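Lipase aflb (Neosartorya fumigata, PDB 6IDY) is a fungal lipase that has an alpha/beta-hydrolase fold, probably hydrolyses acylglycerol esters, and carries a bound calcium ion. Local coordinates at residues Glu319-Met324 / Gln328-Leu333; Ala258-Phe263 / Glu362-Asn367; Val17-Ser22 / Gly104-Asp109. All coordinates share one frame; numbering follows the deposited sequence.

In the fold
Contact 3 closes first along the chain, pairing the N-terminal helix 16-24 with the loop after helix 96-103. Contact 2 comes later, joining the end of strand 253-259 to a turn before helix 368-379, and both segments of contact 1 lie within the span it bridges, in the loop between strands 310-314 and 341-345. Contacts 1 and 2 have centres 10 Å apart and touch at several points, including Glu319 OE2 and Glu362 OE1 at 2.7 Å, a closeness of carboxylates suggesting a shared proton. Contact 3 lies 31 Å from contact 1 and 25 Å from contact 2, centre to centre. Contacts 1 and 2 thus lie together at strand ends and in loops beyond them, while contact 3 belongs to the helical periphery.

Contact 1 (Glu319-Met324 / Gln328-Leu333); sequences EIVQPM and QASAIL
Pro323 and Ser330 join the two limbs of this loop through the backbone. Ser330 N donates to Pro323 O over 2.9 Å in a nearly straight bond (171° at the hydrogen), and the same oxygen meets Ala329 CA in a CH-O contact of 3.4 Å. Packing is close on the inner side. Val321 turns CG1 away from its own N (chi1 -177°) and sets it 3.8 Å from Ser330 CB. The chain of Met324 starts away from the other limb but bends back, bringing SD to 3.8 Å from Ala331 CB; a flexible thioether suits such a curved path, which the small alanine admits. Ser330 turns its hydroxyl to Gly265 O and His264 N, satisfying a buried polar group. The outer side is looser: Pro323, after a cis peptide bond, brings CG to 3.8 Å from Gln328 O, and the amide of Gln328 leads away on the exposed side, where polar residues belong. Ala329 to Ile332 form a type I beta turn that brings Ala331 onto Tyr314 of strand 310-314. This folded loop near the sheet edge is of the kind that follows the C-terminal ends of parallel strands in alpha/beta hydrolases, where active sites usually lie.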
loop_
_atom_site.group_PDB
_atom_site.type_symbol
_atom_site.label_atom_id
_atom_site.label_comp_id
_atom_site.label_asym_id
_atom_site.label_seq_id
_atom_site.Cartn_x
_atom_site.Cartn_y
_atom_site.Cartn_z
ATOM N N GLU A 319 6.811 -10.281 4.721
ATOM C CA GLU A 319 6.817 -11.534 3.952
ATOM C C GLU A 319 6.839 -11.322 2.427
ATOM O O GLU A 319 6.896 -12.292 1.669
ATOM C CB GLU A 319 5.621 -12.420 4.388
ATOM C CG GLU A 319 4.280 -12.081 3.741
ATOM C CD GLU A 319 3.508 -10.865 4.227
ATOM O OE1 GLU A 319 4.055 -10.044 5.000
ATOM O OE2 GLU A 319 2.334 -10.734 3.819
ATOM N N ILE A 320 6.772 -10.061 1.987
ATOM C CA ILE A 320 6.717 -9.679 0.572
ATOM C C ILE A 320 8.030 -9.074 0.102
ATOM O O ILE A 320 8.524 -9.417 -0.971
ATOM C CB ILE A 320 5.547 -8.662 0.331
ATOM C CG1 ILE A 320 4.171 -9.165 0.877
ATOM C CG2 ILE A 320 5.458 -8.235 -1.136
ATOM C CD1 ILE A 320 3.580 -10.373 0.298
ATOM N N VAL A 321 8.545 -8.122 0.883
ATOM C CA VAL A 321 9.739 -7.347 0.565
ATOM C C VAL A 321 10.885 -7.724 1.471
ATOM O O VAL A 321 10.730 -7.751 2.689
ATOM C CB VAL A 321 9.445 -5.815 0.620
ATOM C CG1 VAL A 321 10.669 -4.988 0.218
ATOM C CG2 VAL A 321 8.232 -5.444 -0.237
ATOM N N GLN A 322 12.042 -8.015 0.867
ATOM C CA GLN A 322 13.275 -8.283 1.586
ATOM C C GLN A 322 14.462 -7.762 0.778
ATOM O O GLN A 322 14.453 -7.868 -0.448
ATOM C CB GLN A 322 13.465 -9.763 1.956
ATOM C CG GLN A 322 12.847 -10.211 3.303
ATOM C CD GLN A 322 12.876 -9.272 4.509
ATOM O OE1 GLN A 322 13.937 -8.816 4.988
ATOM N NE2 GLN A 322 11.690 -9.007 5.058
ATOM N N PRO A 323 15.492 -7.199 1.436
ATOM C CA PRO A 323 15.621 -6.983 2.887
ATOM C C PRO A 323 14.779 -5.800 3.394
ATOM O O PRO A 323 14.623 -4.792 2.692
ATOM C CB PRO A 323 17.128 -6.766 3.065
ATOM C CG PRO A 323 17.536 -6.081 1.808
ATOM C CD PRO A 323 16.679 -6.703 0.715
ATOM N N MET A 324 14.196 -5.963 4.595
ATOM C CA MET A 324 13.424 -4.929 5.289
ATOM C C MET A 324 13.971 -4.699 6.708
ATOM O O MET A 324 13.234 -4.352 7.629
ATOM C CB MET A 324 11.909 -5.215 5.274
ATOM C CG MET A 324 11.218 -4.790 3.995
ATOM S SD MET A 324 11.347 -3.033 3.583
ATOM C CE MET A 324 9.642 -2.676 3.232
ATOM N N GLN A 328 20.787 -1.969 4.234
ATOM C CA GLN A 328 20.382 -2.057 2.818
ATOM C C GLN A 328 18.864 -2.179 2.618
ATOM O O GLN A 328 18.426 -2.356 1.485
ATOM C CB GLN A 328 21.131 -3.198 2.074
ATOM C CG GLN A 328 22.614 -3.404 2.467
ATOM C CD GLN A 328 23.470 -2.163 2.336
ATOM O OE1 GLN A 328 23.290 -1.325 1.436
ATOM N NE2 GLN A 328 24.438 -2.032 3.229
ATOM N N ALA A 329 18.066 -2.082 3.705
ATOM C CA ALA A 329 16.598 -2.187 3.669
ATOM C C ALA A 329 15.985 -1.394 2.519
ATOM O O ALA A 329 16.358 -0.242 2.288
ATOM C CB ALA A 329 15.992 -1.748 5.002
ATOM N N SER A 330 15.074 -2.040 1.767
ATOM C CA SER A 330 14.410 -1.467 0.596
ATOM C C SER A 330 13.652 -0.171 0.898
ATOM O O SER A 330 13.504 0.682 0.020
ATOM C CB SER A 330 13.456 -2.486 -0.012
ATOM O OG SER A 330 13.005 -2.017 -1.268
ATOM N N ALA A 331 13.179 -0.031 2.132
ATOM C CA ALA A 331 12.402 1.120 2.569
ATOM C C ALA A 331 13.205 2.379 2.822
ATOM O O ALA A 331 12.622 3.453 2.900
ATOM C CB ALA A 331 11.624 0.750 3.811
ATOM N N ILE A 332 14.528 2.263 2.954
ATOM C CA ILE A 332 15.384 3.399 3.287
ATOM C C ILE A 332 15.521 4.403 2.145
ATOM O O ILE A 332 15.821 4.030 1.015
ATOM C CB ILE A 332 16.777 2.928 3.821
ATOM C CG1 ILE A 332 16.633 2.183 5.176
ATOM C CG2 ILE A 332 17.795 4.101 3.920
ATOM C CD1 ILE A 332 17.929 1.403 5.648
ATOM N N LEU A 333 15.313 5.685 2.467
ATOM C CA LEU A 333 15.574 6.788 1.558
ATOM C C LEU A 333 16.681 7.618 2.169
ATOM O O LEU A 333 16.731 7.802 3.392
ATOM C CB LEU A 333 14.344 7.678 1.299
ATOM C CG LEU A 333 13.250 7.110 0.378
ATOM C CD1 LEU A 333 12.114 8.097 0.223
ATOM C CD2 LEU A 333 13.798 6.707 -1.003
#

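Contact 2 (Ala258-Phe263 / Glu362-Asn367); sequences AISPDF and EGVLYN
In the alpha/beta-hydrolase fold the parallel strands end in loops that build the active-site side, and here the end of strand 253-259 brings Ile259 and Ser260 against Val364 and Leu365 of a short 3-10 turn. No hydrogen bond joins the two segments; the contact is close apolar fitting between buried side chains. Ile259 is the main surface. Its CG2 methyl lies anti to the backbone N, which projects it between both partners: it meets Val364 CG1 at 3.7 Å, the two side chains crossing obliquely, and Leu365 CD2 at 3.9 Å. Leu365 starts off to one side, yet its long branch swings the methyl back onto the isoleucine. Beta-branched Ile259 and Val364 are compact and stiff, and they fit at normal van der Waals distance.

Ser260 begins the departure from the strand, with backbone angles of 46° and 51° in the left-handed helical region. Its OG comes within 3.4 Å of Val364 CG2, while the hydroxyl is hydrogen-bonded to the O atom of His361, the residue just before Glu362. A small polar residue thus touches a methyl and still ties the two chain regions together.

The turn itself is held by successive backbone bonds, Leu365 N to Glu362 O and Tyr366 N to Gly363 O, both 3.1 Å. It leads directly into helix 368-379, where Asn367 OD1 caps the N-terminus by accepting from Ala370 N. Around this core, Ile259 also packs on Leu230 and Ile313 of the strands that flank its own, 227-232 and 310-314, while Leu365 reaches Trp232 and Thr411. The turn is therefore wedged between the central sheet and helix 405-412.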
loop_
_atom_site.group_PDB
_atom_site.type_symbol
_atom_site.label_atom_id
_atom_site.label_comp_id
_atom_site.label_asym_id
_atom_site.label_seq_id
_atom_site.Cartn_x
_atom_site.Cartn_y
_atom_site.Cartn_z
ATOM N N ALA A 258 5.281 6.647 4.189
ATOM C CA ALA A 258 5.376 5.418 3.415
ATOM C C ALA A 258 5.408 4.167 4.284
ATOM O O ALA A 258 6.386 3.910 4.988
ATOM C CB ALA A 258 6.582 5.485 2.492
ATOM N N ILE A 259 4.305 3.400 4.239
ATOM C CA ILE A 259 4.136 2.148 4.988
ATOM C C ILE A 259 4.649 1.000 4.123
ATOM O O ILE A 259 4.200 0.845 2.982
ATOM C CB ILE A 259 2.652 1.940 5.416
ATOM C CG1 ILE A 259 2.024 3.233 6.048
ATOM C CG2 ILE A 259 2.486 0.713 6.313
ATOM C CD1 ILE A 259 2.704 3.816 7.372
ATOM N N SER A 260 5.614 0.218 4.663
ATOM C CA SER A 260 6.268 -0.932 4.009
ATOM C C SER A 260 6.680 -0.587 2.567
ATOM O O SER A 260 6.306 -1.322 1.645
ATOM C CB SER A 260 5.344 -2.154 4.024
ATOM O OG SER A 260 5.017 -2.529 5.349
ATOM N N PRO A 261 7.396 0.543 2.324
ATOM C CA PRO A 261 7.733 0.885 0.937
ATOM C C PRO A 261 8.893 0.082 0.385
ATOM O O PRO A 261 9.861 -0.179 1.090
ATOM C CB PRO A 261 8.063 2.369 1.024
ATOM C CG PRO A 261 8.649 2.525 2.398
ATOM C CD PRO A 261 7.956 1.536 3.273
ATOM N N ASP A 262 8.801 -0.297 -0.890
ATOM C CA ASP A 262 9.863 -1.057 -1.541
ATOM C C ASP A 262 10.581 -0.166 -2.548
ATOM O O ASP A 262 10.550 -0.418 -3.753
ATOM C CB ASP A 262 9.315 -2.367 -2.145
ATOM C CG ASP A 262 8.261 -2.214 -3.220
ATOM O OD1 ASP A 262 7.402 -1.308 -3.092
ATOM O OD2 ASP A 262 8.287 -3.001 -4.184
ATOM N N PHE A 263 11.255 0.886 -2.040
ATOM C CA PHE A 263 11.975 1.869 -2.866
ATOM C C PHE A 263 13.113 1.275 -3.677
ATOM O O PHE A 263 13.583 1.920 -4.617
ATOM C CB PHE A 263 12.461 3.074 -2.043
ATOM C CG PHE A 263 11.355 3.899 -1.434
ATOM C CD1 PHE A 263 10.418 4.540 -2.238
ATOM C CD2 PHE A 263 11.281 4.082 -0.059
ATOM C CE1 PHE A 263 9.403 5.317 -1.672
ATOM C CE2 PHE A 263 10.297 4.903 0.501
ATOM C CZ PHE A 263 9.350 5.492 -0.305
ATOM N N GLU A 362 1.534 -6.076 5.281
ATOM C CA GLU A 362 0.206 -5.488 5.507
ATOM C C GLU A 362 0.032 -5.060 6.966
ATOM O O GLU A 362 -0.596 -4.041 7.220
ATOM C CB GLU A 362 -0.938 -6.432 5.042
ATOM C CG GLU A 362 -1.044 -7.798 5.733
ATOM C CD GLU A 362 -0.031 -8.875 5.368
ATOM O OE1 GLU A 362 0.806 -8.632 4.471
ATOM O OE2 GLU A 362 -0.064 -9.961 5.989
ATOM N N GLY A 363 0.636 -5.811 7.891
ATOM C CA GLY A 363 0.584 -5.574 9.334
ATOM C C GLY A 363 1.082 -4.230 9.817
ATOM O O GLY A 363 0.619 -3.746 10.850
ATOM N N VAL A 364 2.015 -3.600 9.081
ATOM C CA VAL A 364 2.533 -2.273 9.456
ATOM C C VAL A 364 1.379 -1.224 9.418
ATOM O O VAL A 364 1.402 -0.267 10.195
ATOM C CB VAL A 364 3.813 -1.856 8.662
ATOM C CG1 VAL A 364 4.419 -0.561 9.219
ATOM C CG2 VAL A 364 4.862 -2.962 8.691
ATOM N N LEU A 365 0.323 -1.472 8.597
ATOM C CA LEU A 365 -0.867 -0.603 8.514
ATOM C C LEU A 365 -1.630 -0.508 9.852
ATOM O O LEU A 365 -2.331 0.481 10.091
ATOM C CB LEU A 365 -1.816 -1.062 7.398
ATOM C CG LEU A 365 -1.308 -0.936 5.957
ATOM C CD1 LEU A 365 -2.144 -1.797 5.014
ATOM C CD2 LEU A 365 -1.277 0.528 5.504
ATOM N N TYR A 366 -1.507 -1.534 10.710
ATOM C CA TYR A 366 -2.164 -1.525 12.015
ATOM C C TYR A 366 -1.146 -1.464 13.167
ATOM O O TYR A 366 -1.504 -1.728 14.312
ATOM C CB TYR A 366 -3.187 -2.679 12.176
ATOM C CG TYR A 366 -2.662 -4.086 11.951
ATOM C CD1 TYR A 366 -1.782 -4.678 12.856
ATOM C CD2 TYR A 366 -3.121 -4.859 10.891
ATOM C CE1 TYR A 366 -1.323 -5.981 12.672
ATOM C CE2 TYR A 366 -2.678 -6.168 10.702
ATOM C CZ TYR A 366 -1.785 -6.728 11.601
ATOM O OH TYR A 366 -1.327 -8.008 11.404
ATOM N N ASN A 367 0.115 -1.109 12.867
ATOM C CA ASN A 367 1.159 -1.018 13.890
ATOM C C ASN A 367 1.039 0.292 14.713
ATOM O O ASN A 367 0.906 1.364 14.118
ATOM C CB ASN A 367 2.555 -1.177 13.280
ATOM C CG ASN A 367 3.638 -1.135 14.317
ATOM O OD1 ASN A 367 4.123 -0.069 14.690
ATOM N ND2 ASN A 367 4.014 -2.290 14.837
#

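Contact 3 (Val17-Ser22 / Gly104-Asp109); sequences VSILSS and GYLNLD
Helix 16-24 and the loop after helix 96-103 stay well apart in their backbones, their nearest CA atoms, those of Ile19 and Leu106, being 10.4 Å distant. This is a helix-to-loop contact in the helical surround of the alpha/beta-hydrolase sheet, where N-terminal helices meet helix 414-424, and side chains alone bridge the gap. Ile19 does the work for the helix. Its CG1 branch stands beside the backbone N, anti to the carbonyl carbon (chi1 -66°), and carries CD1 toward the loop. There it meets Leu106 CD1 tip to tip at 3.5 Å, tighter than usual for two methyl carbons.

The same methyl touches Tyr105 OH, also at 3.5 Å. Isoleucine and tyrosine cross at about a right angle, and the methyl comes to the ring obliquely, near its hydroxyl end. With CG between the backbone N and the carbonyl carbon (chi1 81°), Tyr105 brings that end to Ile19. Leu106 lies over one face of the ring, with CG 3.7 Å above the plane and offset toward the rim, so the two loop residues brace each other. Tyrosine suits a site that is apolar along its length and polar at its end: its hydroxyl is hydrogen-bonded to Glu421 OE2 of helix 414-424, a helix that Ile19 also touches through Ala420 and Ala424. Leu106 is more exposed, and Tyr105 more buried.

Asn103, at the end of helix 96-103, accepts from Val17 N through OD1, a polar link beside the apolar contact. Val17 O receives two donors from Ser21, one turn further along the helix: N at 2.9 Å and, from above the carbonyl plane, OG at 2.7 Å.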
loop_
_atom_site.group_PDB
_atom_site.type_symbol
_atom_site.label_atom_id
_atom_site.label_comp_id
_atom_site.label_asym_id
_atom_site.label_seq_id
_atom_site.Cartn_x
_atom_site.Cartn_y
_atom_site.Cartn_z
ATOM N N VAL A 17 -14.779 -15.295 -4.516
ATOM C CA VAL A 17 -15.048 -16.725 -4.695
ATOM C C VAL A 17 -14.997 -17.114 -6.181
ATOM O O VAL A 17 -14.271 -18.046 -6.522
ATOM C CB VAL A 17 -16.372 -17.162 -3.996
ATOM C CG1 VAL A 17 -16.882 -18.503 -4.525
ATOM C CG2 VAL A 17 -16.194 -17.222 -2.484
ATOM N N SER A 18 -15.741 -16.394 -7.055
ATOM C CA SER A 18 -15.791 -16.659 -8.499
ATOM C C SER A 18 -14.425 -16.489 -9.175
ATOM O O SER A 18 -14.039 -17.344 -9.970
ATOM C CB SER A 18 -16.860 -15.809 -9.185
ATOM O OG SER A 18 -16.441 -14.468 -9.371
ATOM N N ILE A 19 -13.684 -15.413 -8.836
ATOM C CA ILE A 19 -12.345 -15.162 -9.389
ATOM C C ILE A 19 -11.397 -16.311 -9.025
ATOM O O ILE A 19 -10.746 -16.869 -9.911
ATOM C CB ILE A 19 -11.781 -13.774 -8.978
ATOM C CG1 ILE A 19 -12.609 -12.628 -9.588
ATOM C CG2 ILE A 19 -10.303 -13.644 -9.369
ATOM C CD1 ILE A 19 -12.486 -11.324 -8.845
ATOM N N LEU A 20 -11.366 -16.692 -7.740
ATOM C CA LEU A 20 -10.494 -17.763 -7.266
ATOM C C LEU A 20 -10.898 -19.152 -7.787
ATOM O O LEU A 20 -10.010 -19.965 -8.051
ATOM C CB LEU A 20 -10.347 -17.736 -5.737
ATOM C CG LEU A 20 -9.595 -16.510 -5.188
ATOM C CD1 LEU A 20 -9.964 -16.237 -3.755
ATOM C CD2 LEU A 20 -8.092 -16.644 -5.358
ATOM N N SER A 21 -12.209 -19.408 -7.977
ATOM C CA SER A 21 -12.700 -20.690 -8.519
ATOM C C SER A 21 -12.311 -20.814 -9.993
ATOM O O SER A 21 -11.910 -21.895 -10.426
ATOM C CB SER A 21 -14.215 -20.810 -8.367
ATOM O OG SER A 21 -14.578 -20.727 -7.000
ATOM N N SER A 22 -12.403 -19.697 -10.747
ATOM C CA SER A 22 -12.018 -19.618 -12.157
ATOM C C SER A 22 -10.511 -19.842 -12.287
ATOM O O SER A 22 -10.089 -20.592 -13.166
ATOM C CB SER A 22 -12.390 -18.259 -12.744
ATOM O OG SER A 22 -13.790 -18.048 -12.675
ATOM N N GLY A 104 -17.201 -9.250 -1.579
ATOM C CA GLY A 104 -17.895 -8.284 -2.427
ATOM C C GLY A 104 -17.137 -7.005 -2.727
ATOM O O GLY A 104 -17.767 -5.977 -2.986
ATOM N N TYR A 105 -15.782 -7.060 -2.729
ATOM C CA TYR A 105 -14.906 -5.899 -2.961
ATOM C C TYR A 105 -15.061 -5.247 -4.355
ATOM O O TYR A 105 -14.949 -4.025 -4.450
ATOM C CB TYR A 105 -13.420 -6.246 -2.677
ATOM C CG TYR A 105 -12.707 -6.971 -3.802
ATOM C CD1 TYR A 105 -12.893 -8.334 -4.008
ATOM C CD2 TYR A 105 -11.857 -6.290 -4.668
ATOM C CE1 TYR A 105 -12.260 -9.001 -5.057
ATOM C CE2 TYR A 105 -11.222 -6.945 -5.723
ATOM C CZ TYR A 105 -11.422 -8.302 -5.911
ATOM O OH TYR A 105 -10.778 -8.958 -6.934
ATOM N N LEU A 106 -15.280 -6.053 -5.425
ATOM C CA LEU A 106 -15.404 -5.551 -6.804
ATOM C C LEU A 106 -16.571 -4.600 -7.035
ATOM O O LEU A 106 -16.430 -3.632 -7.781
ATOM C CB LEU A 106 -15.469 -6.695 -7.822
ATOM C CG LEU A 106 -14.167 -7.380 -8.216
ATOM C CD1 LEU A 106 -14.448 -8.476 -9.194
ATOM C CD2 LEU A 106 -13.180 -6.403 -8.861
ATOM N N ASN A 107 -17.714 -4.878 -6.405
ATOM C CA ASN A 107 -18.923 -4.065 -6.530
ATOM C C ASN A 107 -19.040 -2.996 -5.432
ATOM O O ASN A 107 -19.977 -2.191 -5.462
ATOM C CB ASN A 107 -20.167 -4.960 -6.607
ATOM C CG ASN A 107 -20.195 -5.819 -7.850
ATOM O OD1 ASN A 107 -19.869 -7.010 -7.816
ATOM N ND2 ASN A 107 -20.567 -5.229 -8.979
ATOM N N LEU A 108 -18.070 -2.959 -4.497
ATOM C CA LEU A 108 -18.031 -1.986 -3.402
ATOM C C LEU A 108 -17.742 -0.576 -3.941
ATOM O O LEU A 108 -16.799 -0.392 -4.718
ATOM C CB LEU A 108 -16.983 -2.405 -2.347
ATOM C CG LEU A 108 -16.856 -1.542 -1.086
ATOM C CD1 LEU A 108 -17.913 -1.907 -0.056
ATOM C CD2 LEU A 108 -15.477 -1.685 -0.470
ATOM N N ASP A 109 -18.566 0.408 -3.524
ATOM C CA ASP A 109 -18.457 1.815 -3.929
ATOM C C ASP A 109 -17.116 2.463 -3.572
ATOM O O ASP A 109 -16.634 3.297 -4.335
ATOM C CB ASP A 109 -19.631 2.643 -3.379
ATOM C CG ASP A 109 -20.998 2.259 -3.926
ATOM O OD1 ASP A 109 -21.072 1.812 -5.096
ATOM O OD2 ASP A 109 -21.999 2.423 -3.190
#